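Local coordinates for tetraacyldisaccharide 4'-kinase (Aquifex aeolicus, PDB 4EHX), which probably transfers the gamma-phosphate of ATP to the 4'-position of a tetraacyldisaccharide 1-phosphate, forming lipid IVA at the membrane interface, at residues 246-251 with 294-299. Sequence-based numbering, arbitrary orientation.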
loop_
_atom_site.group_PDB
_atom_site.type_symbol
_atom_site.label_atom_id
_atom_site.label_comp_id
_atom_site.label_asym_id
_atom_site.label_seq_id
_atom_site.Cartn_x
_atom_site.Cartn_y
_atom_site.Cartn_z
ATOM N N LYS A 246 -5.147 14.085 16.751
ATOM C CA LYS A 246 -6.052 15.103 17.276
ATOM C C LYS A 246 -7.515 14.715 17.067
ATOM O O LYS A 246 -8.315 14.759 18.001
ATOM C CB LYS A 246 -5.767 16.461 16.626
ATOM C CG LYS A 246 -6.659 17.588 17.123
ATOM C CD LYS A 246 -6.335 18.905 16.433
ATOM C CE LYS A 246 -7.218 20.030 16.958
ATOM N NZ LYS A 246 -6.905 21.342 16.325
ATOM N N ASN A 247 -7.856 14.329 15.841
ATOM C CA ASN A 247 -9.230 13.952 15.513
ATOM C C ASN A 247 -9.725 12.731 16.290
ATOM O O ASN A 247 -10.928 12.559 16.485
ATOM C CB ASN A 247 -9.393 13.720 14.005
ATOM C CG ASN A 247 -9.164 14.982 13.187
ATOM O OD1 ASN A 247 -8.649 14.924 12.069
ATOM N ND2 ASN A 247 -9.543 16.128 13.744
ATOM N N LEU A 248 -8.797 11.886 16.728
ATOM C CA LEU A 248 -9.154 10.694 17.490
ATOM C C LEU A 248 -9.328 11.017 18.970
ATOM O O LEU A 248 -9.864 10.212 19.731
ATOM C CB LEU A 248 -8.101 9.595 17.314
ATOM C CG LEU A 248 -8.010 8.949 15.930
ATOM C CD1 LEU A 248 -6.973 7.835 15.920
ATOM C CD2 LEU A 248 -9.369 8.418 15.502
ATOM N N GLY A 249 -8.870 12.199 19.372
ATOM C CA GLY A 249 -8.993 12.629 20.751
ATOM C C GLY A 249 -7.926 12.044 21.653
ATOM O O GLY A 249 -8.066 12.031 22.875
ATOM N N ILE A 250 -6.851 11.548 21.050
ATOM C CA ILE A 250 -5.733 11.023 21.823
ATOM C C ILE A 250 -4.916 12.171 22.420
ATOM O O ILE A 250 -4.536 13.107 21.713
ATOM C CB ILE A 250 -4.840 10.110 20.960
ATOM C CG1 ILE A 250 -5.658 8.924 20.436
ATOM C CG2 ILE A 250 -3.641 9.632 21.759
ATOM C CD1 ILE A 250 -4.965 8.111 19.355
ATOM N N LYS A 251 -4.658 12.106 23.725
ATOM C CA LYS A 251 -3.921 13.169 24.403
ATOM C C LYS A 251 -2.410 13.031 24.233
ATOM O O LYS A 251 -1.791 12.101 24.756
ATOM C CB LYS A 251 -4.289 13.226 25.886
ATOM C CG LYS A 251 -5.730 13.658 26.159
ATOM C CD LYS A 251 -6.051 13.674 27.652
ATOM C CE LYS A 251 -7.489 14.131 27.920
ATOM N NZ LYS A 251 -7.862 14.143 29.365
ATOM N N LEU A 294 -1.158 3.333 15.162
ATOM C CA LEU A 294 -2.600 3.248 15.071
ATOM C C LEU A 294 -2.982 2.188 14.036
ATOM O O LEU A 294 -2.302 2.010 13.023
ATOM C CB LEU A 294 -3.186 4.600 14.688
ATOM C CG LEU A 294 -2.760 5.793 15.547
ATOM C CD1 LEU A 294 -3.353 7.088 14.998
ATOM C CD2 LEU A 294 -3.165 5.585 16.994
ATOM N N ASN A 295 -4.071 1.478 14.298
ATOM C CA ASN A 295 -4.533 0.459 13.368
ATOM C C ASN A 295 -5.932 0.789 12.882
ATOM O O ASN A 295 -6.861 0.941 13.676
ATOM C CB ASN A 295 -4.499 -0.923 14.027
ATOM C CG ASN A 295 -4.583 -2.059 13.016
ATOM O OD1 ASN A 295 -4.509 -1.842 11.805
ATOM N ND2 ASN A 295 -4.715 -3.277 13.514
ATOM N N PHE A 296 -6.063 0.926 11.571
ATOM C CA PHE A 296 -7.345 1.178 10.941
ATOM C C PHE A 296 -7.803 -0.067 10.192
ATOM O O PHE A 296 -6.985 -0.892 9.791
ATOM C CB PHE A 296 -7.229 2.368 9.992
ATOM C CG PHE A 296 -7.041 3.671 10.697
ATOM C CD1 PHE A 296 -5.808 4.018 11.219
ATOM C CD2 PHE A 296 -8.103 4.547 10.858
ATOM C CE1 PHE A 296 -5.637 5.222 11.881
ATOM C CE2 PHE A 296 -7.941 5.746 11.514
ATOM C CZ PHE A 296 -6.703 6.084 12.033
ATOM N N LYS A 297 -9.112 -0.214 10.028
ATOM C CA LYS A 297 -9.656 -1.338 9.281
ATOM C C LYS A 297 -10.416 -0.790 8.091
ATOM O O LYS A 297 -10.983 0.300 8.170
ATOM C CB LYS A 297 -10.572 -2.193 10.164
ATOM C CG LYS A 297 -9.832 -3.022 11.213
ATOM C CD LYS A 297 -8.889 -4.025 10.559
ATOM C CE LYS A 297 -8.011 -4.727 11.584
ATOM N NZ LYS A 297 -8.797 -5.513 12.569
ATOM N N VAL A 298 -10.398 -1.529 6.983
ATOM C CA VAL A 298 -11.145 -1.140 5.798
ATOM C C VAL A 298 -12.577 -1.611 5.940
ATOM O O VAL A 298 -12.836 -2.746 6.338
ATOM C CB VAL A 298 -10.558 -1.754 4.497
ATOM C CG1 VAL A 298 -11.615 -1.766 3.387
ATOM C CG2 VAL A 298 -9.309 -1.001 4.059
ATOM N N LYS A 299 -13.508 -0.728 5.620
ATOM C CA LYS A 299 -14.900 -1.108 5.518
ATOM C C LYS A 299 -15.277 -0.829 4.080
ATOM O O LYS A 299 -15.197 0.315 3.631
ATOM C CB LYS A 299 -15.761 -0.252 6.438
ATOM C CG LYS A 299 -15.267 -0.205 7.883
ATOM C CD LYS A 299 -15.492 -1.532 8.569
ATOM C CE LYS A 299 -15.150 -1.440 10.070
ATOM N NZ LYS A 299 -15.329 -2.755 10.742
#
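L294 offers one methyl to L248 in the last turn of helix 237-248 and the other to I250 just beyond it, and this fork is the heart of the contact. Its CD1 meets L248 tip to tip, the two side chains converging from opposite sides of the contact, with CD1 of L248 3.8 Å from CD1 of L294. The other branch behaves differently. CD2 of L294 lies 3.9 Å from CD1 of I250, and here the side chains run past one another in opposite senses. In I250 the longer branch, CG1, stands anti to the carbonyl carbon (chi1 -60°) and, being extended beyond it (chi2 168°), delivers CD1 to the leucine.

F296, two residues along the strand, joins from the flank. Its bond from the backbone to CB does not aim at the helix, yet the ring extends far enough for CZ to come within 4.3 Å of CD1 of L248, a looser, oblique approach. One methyl of L248 is thus shared between L294 and the phenylalanine. No hydrogen bond crosses the contact, which rests on a small apolar interface of 125 Å².

The backbone turn between L248 and I250 explains how both reach the same leucine. G249 leaves the helix with positive phi (81°), its N bonded to O of K246 at 3.0 Å; the chain turns here, and L248 and I250 on either side of it both direct CB toward the strand. V244 and L245, from the preceding helical turn, also pack on L294, while strand 201-212 pairs antiparallel with 291-300 through N295 and K297. The arrangement is that of a helix terminated by a Schellman motif, with the apolar residues before and after the Schellman glycine packed onto strand 291-300 of LpxK, an atypical P-loop kinase.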